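Putative immunoglobulin A1 protease (Bacteroides ovatus, PDB 3N6Z) is of unproven function but may act as a hydrolase that cleaves immunoglobulin A1. Local coordinates at residues D11-V16 with I58-S63; K48-M53 with M69-Q74. All blocks are in the same frame, centred on the assembly; numbering follows the deposited sequence. Where two conformers were deposited one is given.

Contact 1: residues D11-V16 with I58-S63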
loop_
_atom_site.group_PDB
_atom_site.type_symbol
_atom_site.label_atom_id
_atom_site.label_comp_id
_atom_site.label_asym_id
_atom_site.label_seq_id
_atom_site.Cartn_x
_atom_site.Cartn_y
_atom_site.Cartn_z
ATOM N N ASP A 11 -12.131 29.669 3.264
ATOM C CA ASP A 11 -12.530 29.554 4.697
ATOM C C ASP A 11 -12.512 28.071 5.127
ATOM O O ASP A 11 -13.020 27.179 4.414
ATOM C CB ASP A 11 -13.881 30.293 4.992
ATOM C CG ASP A 11 -15.126 29.614 4.387
ATOM O OD1 ASP A 11 -15.156 28.401 4.236
ATOM O OD2 ASP A 11 -16.113 30.301 4.096
ATOM N N SER A 12 -11.880 27.799 6.284
ATOM C CA SER A 12 -11.712 26.408 6.775
ATOM C C SER A 12 -13.045 25.745 7.108
ATOM O O SER A 12 -13.935 26.394 7.663
ATOM C CB SER A 12 -10.798 26.354 8.025
ATOM O OG SER A 12 -11.453 26.678 9.242
ATOM N N TYR A 13 -13.171 24.447 6.786
ATOM C CA TYR A 13 -14.280 23.647 7.331
ATOM C C TYR A 13 -14.022 23.062 8.695
ATOM O O TYR A 13 -14.934 22.461 9.265
ATOM C CB TYR A 13 -14.721 22.519 6.412
ATOM C CG TYR A 13 -13.894 21.271 6.380
ATOM C CD1 TYR A 13 -12.682 21.241 5.693
ATOM C CD2 TYR A 13 -14.350 20.097 6.975
ATOM C CE1 TYR A 13 -11.941 20.115 5.626
ATOM C CE2 TYR A 13 -13.616 18.939 6.904
ATOM C CZ TYR A 13 -12.419 18.954 6.258
ATOM O OH TYR A 13 -11.724 17.768 6.202
ATOM N N THR A 14 -12.766 23.143 9.167
ATOM C CA THR A 14 -12.366 22.642 10.496
ATOM C C THR A 14 -12.189 23.834 11.476
ATOM O O THR A 14 -12.321 25.032 11.081
ATOM C CB THR A 14 -11.037 21.868 10.409
ATOM O OG1 THR A 14 -9.990 22.793 10.142
ATOM C CG2 THR A 14 -11.016 20.788 9.276
ATOM N N ARG A 15 -11.874 23.501 12.737
ATOM C CA ARG A 15 -11.656 24.517 13.779
ATOM C C ARG A 15 -10.292 25.221 13.711
ATOM O O ARG A 15 -10.048 26.168 14.471
ATOM C CB ARG A 15 -11.868 23.918 15.184
ATOM C CG ARG A 15 -10.828 22.885 15.599
ATOM C CD ARG A 15 -11.171 22.288 16.965
ATOM N NE ARG A 15 -10.271 21.185 17.313
ATOM C CZ ARG A 15 -10.396 19.920 16.901
ATOM N NH1 ARG A 15 -11.424 19.571 16.106
ATOM N NH2 ARG A 15 -9.492 18.997 17.300
ATOM N N VAL A 16 -9.408 24.773 12.805
ATOM C CA VAL A 16 -8.092 25.426 12.582
ATOM C C VAL A 16 -8.139 26.032 11.190
ATOM O O VAL A 16 -8.405 25.268 10.244
ATOM C CB VAL A 16 -6.882 24.435 12.656
ATOM C CG1 VAL A 16 -5.595 25.014 11.965
ATOM C CG2 VAL A 16 -6.635 24.030 14.126
ATOM N N ILE A 58 -4.452 18.047 9.211
ATOM C CA ILE A 58 -4.506 17.004 8.214
ATOM C C ILE A 58 -5.874 16.969 7.515
ATOM O O ILE A 58 -5.961 16.670 6.308
ATOM C CB ILE A 58 -4.064 15.603 8.764
ATOM C CG1 ILE A 58 -3.280 14.827 7.700
ATOM C CG2 ILE A 58 -5.217 14.800 9.283
ATOM C CD1 ILE A 58 -2.553 13.603 8.257
ATOM N N ARG A 59 -6.924 17.340 8.235
ATOM C CA ARG A 59 -8.264 17.447 7.659
ATOM C C ARG A 59 -8.434 18.666 6.748
ATOM O O ARG A 59 -9.405 18.733 6.022
ATOM C CB ARG A 59 -9.317 17.410 8.761
ATOM C CG ARG A 59 -9.379 16.030 9.420
ATOM C CD ARG A 59 -10.061 16.032 10.769
ATOM N NE ARG A 59 -11.439 16.463 10.617
ATOM C CZ ARG A 59 -11.961 17.546 11.209
ATOM N NH1 ARG A 59 -11.267 18.264 12.106
ATOM N NH2 ARG A 59 -13.206 17.885 10.939
ATOM N N ASN A 60 -7.486 19.583 6.736
ATOM C CA ASN A 60 -7.501 20.724 5.815
ATOM C C ASN A 60 -6.857 20.425 4.463
ATOM O O ASN A 60 -6.955 21.238 3.545
ATOM C CB ASN A 60 -6.867 21.992 6.431
ATOM C CG ASN A 60 -7.677 22.541 7.602
ATOM O OD1 ASN A 60 -8.917 22.400 7.633
ATOM N ND2 ASN A 60 -6.986 23.171 8.568
HETATM N N MSE A 61 -6.211 19.253 4.315
HETATM C CA MSE A 61 -5.552 18.924 3.045
HETATM C C MSE A 61 -6.547 19.044 1.882
HETATM O O MSE A 61 -6.202 19.562 0.824
HETATM C CB MSE A 61 -4.955 17.525 3.057
HETATM C CG MSE A 61 -3.810 17.350 4.035
HETATM SE SE MSE A 61 -3.161 15.535 4.083
HETATM C CE MSE A 61 -2.430 15.480 2.266
ATOM N N ARG A 62 -7.740 18.492 2.056
ATOM C CA ARG A 62 -8.705 18.468 0.950
ATOM C C ARG A 62 -9.062 19.860 0.447
ATOM O O ARG A 62 -9.371 20.054 -0.741
ATOM C CB ARG A 62 -9.957 17.730 1.373
ATOM C CG ARG A 62 -10.690 18.336 2.535
ATOM C CD ARG A 62 -12.008 17.552 2.580
ATOM N NE ARG A 62 -12.379 17.038 3.863
ATOM C CZ ARG A 62 -13.074 15.902 4.083
ATOM N NH1 ARG A 62 -13.426 15.009 3.107
ATOM N NH2 ARG A 62 -13.368 15.632 5.344
ATOM N N SER A 63 -8.975 20.857 1.326
ATOM C CA SER A 63 -9.387 22.233 1.015
ATOM C C SER A 63 -8.371 22.967 0.141
ATOM O O SER A 63 -8.687 23.996 -0.406
ATOM C CB SER A 63 -9.605 22.998 2.323
ATOM O OG SER A 63 -10.455 22.257 3.223
HETATM O O HOH W 1 -10.539 23.533 5.534
#
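Tyr13 and Arg62 meet through a forked hydrogen bond: NE (2.5 Å) and NH2 (2.8 Å) of Arg62 both point at Tyr13 OH from nearly within the guanidinium plane, although the shorter length is doubtful as an exact value. The same phenol donates to Arg59 O, a job suited to tyrosine because one hydroxyl can give and accept at once. A phenylalanine here would probably leave Arg59 O without its donor and Arg62 NE without its acceptor. The Asn60 amide bridges Thr14 and Val16, OD1 accepting from Thr14 OG1 at 2.8 Å while ND2 donates to Val16 O at 3.0 Å from above the carbonyl plane. A water joins Tyr13 N, Asn60 OD1 and Ser63 OG. The Thr14 methyl makes the van der Waals contact: CG2 lies over one face of the Arg59 guanidinium, which forms a salt bridge with Asp86, and, within its own segment, 3.7 Å above the centre of the Tyr13 ring. The N-terminal loop 11-16 is thus fixed to the type I beta turn from Ile58 to Met61 that leads into helix 61-64. Thr14 and Val16 rest on Thr56 of helix 55-58; the buried Ile58 and Met61 pack on Ile52 of strand 50-52.

Contact 2: residues K48-M53 with M69-Q74; sequences KPYMIM and MKVYFQ
Tyr50 pairs with Phe73 and Met51 with Gln74 in two parallel bridges; the strand axes come within 4.8 Å and cross at -30°, an opening pair in a succession of parallel strands consistent with a beta-solenoid. Tyr50 uses both its N-H and its C=O: N donates to Tyr72 O at 2.9 Å and O accepts from Gln74 N at 2.8 Å, after which Ile52 N reaches Gln74 O. The face bearing Tyr50, Ile52 and Phe73 is largely apolar. With CG of Tyr50 beside the backbone N (chi1 -72°), Val71 CG1 meets the ring edge 3.7 Å from CE2, and the Phe73 ring lies obliquely to it, planes at 39°. Phe73 also receives Ile52, whose CD1 comes to 4.1 Å from its CB. These bulky, mostly apolar groups suit a buried face that Met61 and Val64 of helix 61-64 also pack against, while Phe39 stacks on Tyr50. The other face bears the more polar, partly exposed Gln74; Met51, a selenomethionine bent at chi2 and chi3 in the conformer given, brings CE to 3.8 Å from Gln74 NE2. Pro49 packs CB on Tyr72 CB and lies alongside Gln74, pointing the same way, its CG 3.7 Å from OE1.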
loop_
_atom_site.group_PDB
_atom_site.type_symbol
_atom_site.label_atom_id
_atom_site.label_comp_id
_atom_site.label_asym_id
_atom_site.label_seq_id
_atom_site.Cartn_x
_atom_site.Cartn_y
_atom_site.Cartn_z
ATOM N N LYS A 48 8.007 25.274 -0.179
ATOM C CA LYS A 48 7.197 25.624 1.003
ATOM C C LYS A 48 6.007 24.646 1.125
ATOM O O LYS A 48 4.859 25.020 0.897
ATOM C CB LYS A 48 6.722 27.070 0.941
ATOM C CG LYS A 48 7.838 28.098 0.723
ATOM C CD LYS A 48 7.316 29.540 0.741
ATOM C CE LYS A 48 7.421 30.141 2.090
ATOM N NZ LYS A 48 6.937 31.572 2.110
ATOM N N PRO A 49 6.290 23.377 1.459
ATOM C CA PRO A 49 5.163 22.432 1.581
ATOM C C PRO A 49 4.232 22.844 2.717
ATOM O O PRO A 49 4.666 23.447 3.693
ATOM C CB PRO A 49 5.856 21.094 1.890
ATOM C CG PRO A 49 7.197 21.510 2.450
ATOM C CD PRO A 49 7.585 22.720 1.712
ATOM N N TYR A 50 2.944 22.560 2.572
ATOM C CA TYR A 50 2.025 22.748 3.685
ATOM C C TYR A 50 2.430 21.812 4.833
ATOM O O TYR A 50 2.491 20.586 4.676
ATOM C CB TYR A 50 0.611 22.439 3.260
ATOM C CG TYR A 50 -0.037 23.458 2.345
ATOM C CD1 TYR A 50 -0.139 24.810 2.704
ATOM C CD2 TYR A 50 -0.610 23.069 1.127
ATOM C CE1 TYR A 50 -0.802 25.711 1.888
ATOM C CE2 TYR A 50 -1.261 23.978 0.309
ATOM C CZ TYR A 50 -1.355 25.288 0.685
ATOM O OH TYR A 50 -2.009 26.188 -0.113
HETATM N N MSE A 51 2.723 22.420 5.985
HETATM C CA MSE A 51 3.262 21.724 7.151
HETATM C C MSE A 51 2.126 21.387 8.125
HETATM O O MSE A 51 1.390 22.302 8.558
HETATM C CB MSE A 51 4.348 22.586 7.813
HETATM C CG MSE A 51 5.130 21.886 8.899
HETATM SE SE MSE A 51 6.225 20.436 8.299
HETATM C CE MSE A 51 7.617 21.507 7.458
ATOM N N ILE A 52 2.010 20.088 8.434
ATOM C CA ILE A 52 0.890 19.534 9.177
ATOM C C ILE A 52 1.368 19.111 10.569
ATOM O O ILE A 52 2.268 18.268 10.696
ATOM C CB ILE A 52 0.310 18.331 8.443
ATOM C CG1 ILE A 52 -0.238 18.747 7.065
ATOM C CG2 ILE A 52 -0.755 17.581 9.292
ATOM C CD1 ILE A 52 -0.316 17.556 6.072
HETATM N N MSE A 53 0.750 19.686 11.601
HETATM C CA MSE A 53 1.161 19.455 13.005
HETATM C C MSE A 53 0.151 18.724 13.863
HETATM O O MSE A 53 0.481 18.320 14.973
HETATM C CB MSE A 53 1.490 20.798 13.670
HETATM C CG MSE A 53 2.609 21.603 12.972
HETATM SE SE MSE A 53 4.287 20.712 13.003
HETATM C CE MSE A 53 4.678 20.790 14.890
HETATM N N MSE A 69 -2.366 21.616 -10.692
HETATM C CA MSE A 69 -0.965 21.334 -10.318
HETATM C C MSE A 69 -0.870 20.483 -9.052
HETATM O O MSE A 69 -1.766 20.530 -8.207
HETATM C CB MSE A 69 -0.178 22.617 -10.105
HETATM C CG MSE A 69 -0.947 23.774 -9.550
HETATM SE SE MSE A 69 0.375 25.124 -9.185
HETATM C CE MSE A 69 -0.317 26.527 -10.325
ATOM N N LYS A 70 0.262 19.777 -8.910
ATOM C CA LYS A 70 0.613 19.002 -7.736
ATOM C C LYS A 70 0.788 19.897 -6.538
ATOM O O LYS A 70 1.387 20.961 -6.654
ATOM C CB LYS A 70 1.903 18.232 -8.028
ATOM C CG LYS A 70 2.324 17.294 -6.919
ATOM C CD LYS A 70 3.284 16.246 -7.360
ATOM C CE LYS A 70 4.589 16.873 -7.714
ATOM N NZ LYS A 70 5.566 15.834 -8.235
ATOM N N VAL A 71 0.228 19.476 -5.409
ATOM C CA VAL A 71 0.328 20.212 -4.158
ATOM C C VAL A 71 1.146 19.372 -3.160
ATOM O O VAL A 71 1.010 18.143 -3.076
ATOM C CB VAL A 71 -1.081 20.599 -3.607
ATOM C CG1 VAL A 71 -0.980 21.280 -2.228
ATOM C CG2 VAL A 71 -1.790 21.494 -4.618
ATOM N N TYR A 72 2.033 20.056 -2.442
ATOM C CA TYR A 72 3.049 19.472 -1.565
ATOM C C TYR A 72 2.649 19.646 -0.096
ATOM O O TYR A 72 2.318 20.764 0.345
ATOM C CB TYR A 72 4.420 20.132 -1.761
ATOM C CG TYR A 72 5.072 19.851 -3.101
ATOM C CD1 TYR A 72 4.550 20.369 -4.292
ATOM C CD2 TYR A 72 6.195 19.057 -3.173
ATOM C CE1 TYR A 72 5.166 20.119 -5.508
ATOM C CE2 TYR A 72 6.808 18.806 -4.380
ATOM C CZ TYR A 72 6.286 19.301 -5.542
ATOM O OH TYR A 72 6.941 19.043 -6.756
ATOM N N PHE A 73 2.780 18.558 0.644
ATOM C CA PHE A 73 2.468 18.472 2.059
ATOM C C PHE A 73 3.612 17.776 2.780
ATOM O O PHE A 73 4.244 16.842 2.246
ATOM C CB PHE A 73 1.202 17.661 2.313
ATOM C CG PHE A 73 -0.032 18.178 1.636
ATOM C CD1 PHE A 73 -0.379 17.755 0.362
ATOM C CD2 PHE A 73 -0.857 19.099 2.273
ATOM C CE1 PHE A 73 -1.526 18.182 -0.244
ATOM C CE2 PHE A 73 -2.015 19.538 1.655
ATOM C CZ PHE A 73 -2.345 19.087 0.399
ATOM N N GLN A 74 3.789 18.134 4.047
ATOM C CA GLN A 74 4.788 17.500 4.912
ATOM C C GLN A 74 4.253 17.401 6.337
ATOM O O GLN A 74 3.616 18.334 6.820
ATOM C CB GLN A 74 6.085 18.296 4.867
ATOM C CG GLN A 74 7.262 17.594 5.520
ATOM C CD GLN A 74 8.590 18.241 5.158
ATOM O OE1 GLN A 74 8.853 18.582 3.968
ATOM N NE2 GLN A 74 9.443 18.400 6.148
#

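In the fold
From the N terminus the chain first lays down 11-16, passes through an unmodelled region and helix 33-37, and enters strand 50-52, the first half of contact 2. Helix 55-58 follows, and residues 58-63 then return to the beginning of the chain, closing the long loop of contact 1. The chain continues from helix 61-64 into strand 71-75, where contact 2 closes a shorter loop containing both of these small helices. The two contacts therefore cross, neither nesting inside the other. Their centres lie about 13 Å apart, and Met61 joins them, its CE lying 3.6 Å from Phe73 CD1. The N-terminal segment is thus tied through the helices to the first strands of what is probably a beta-solenoid.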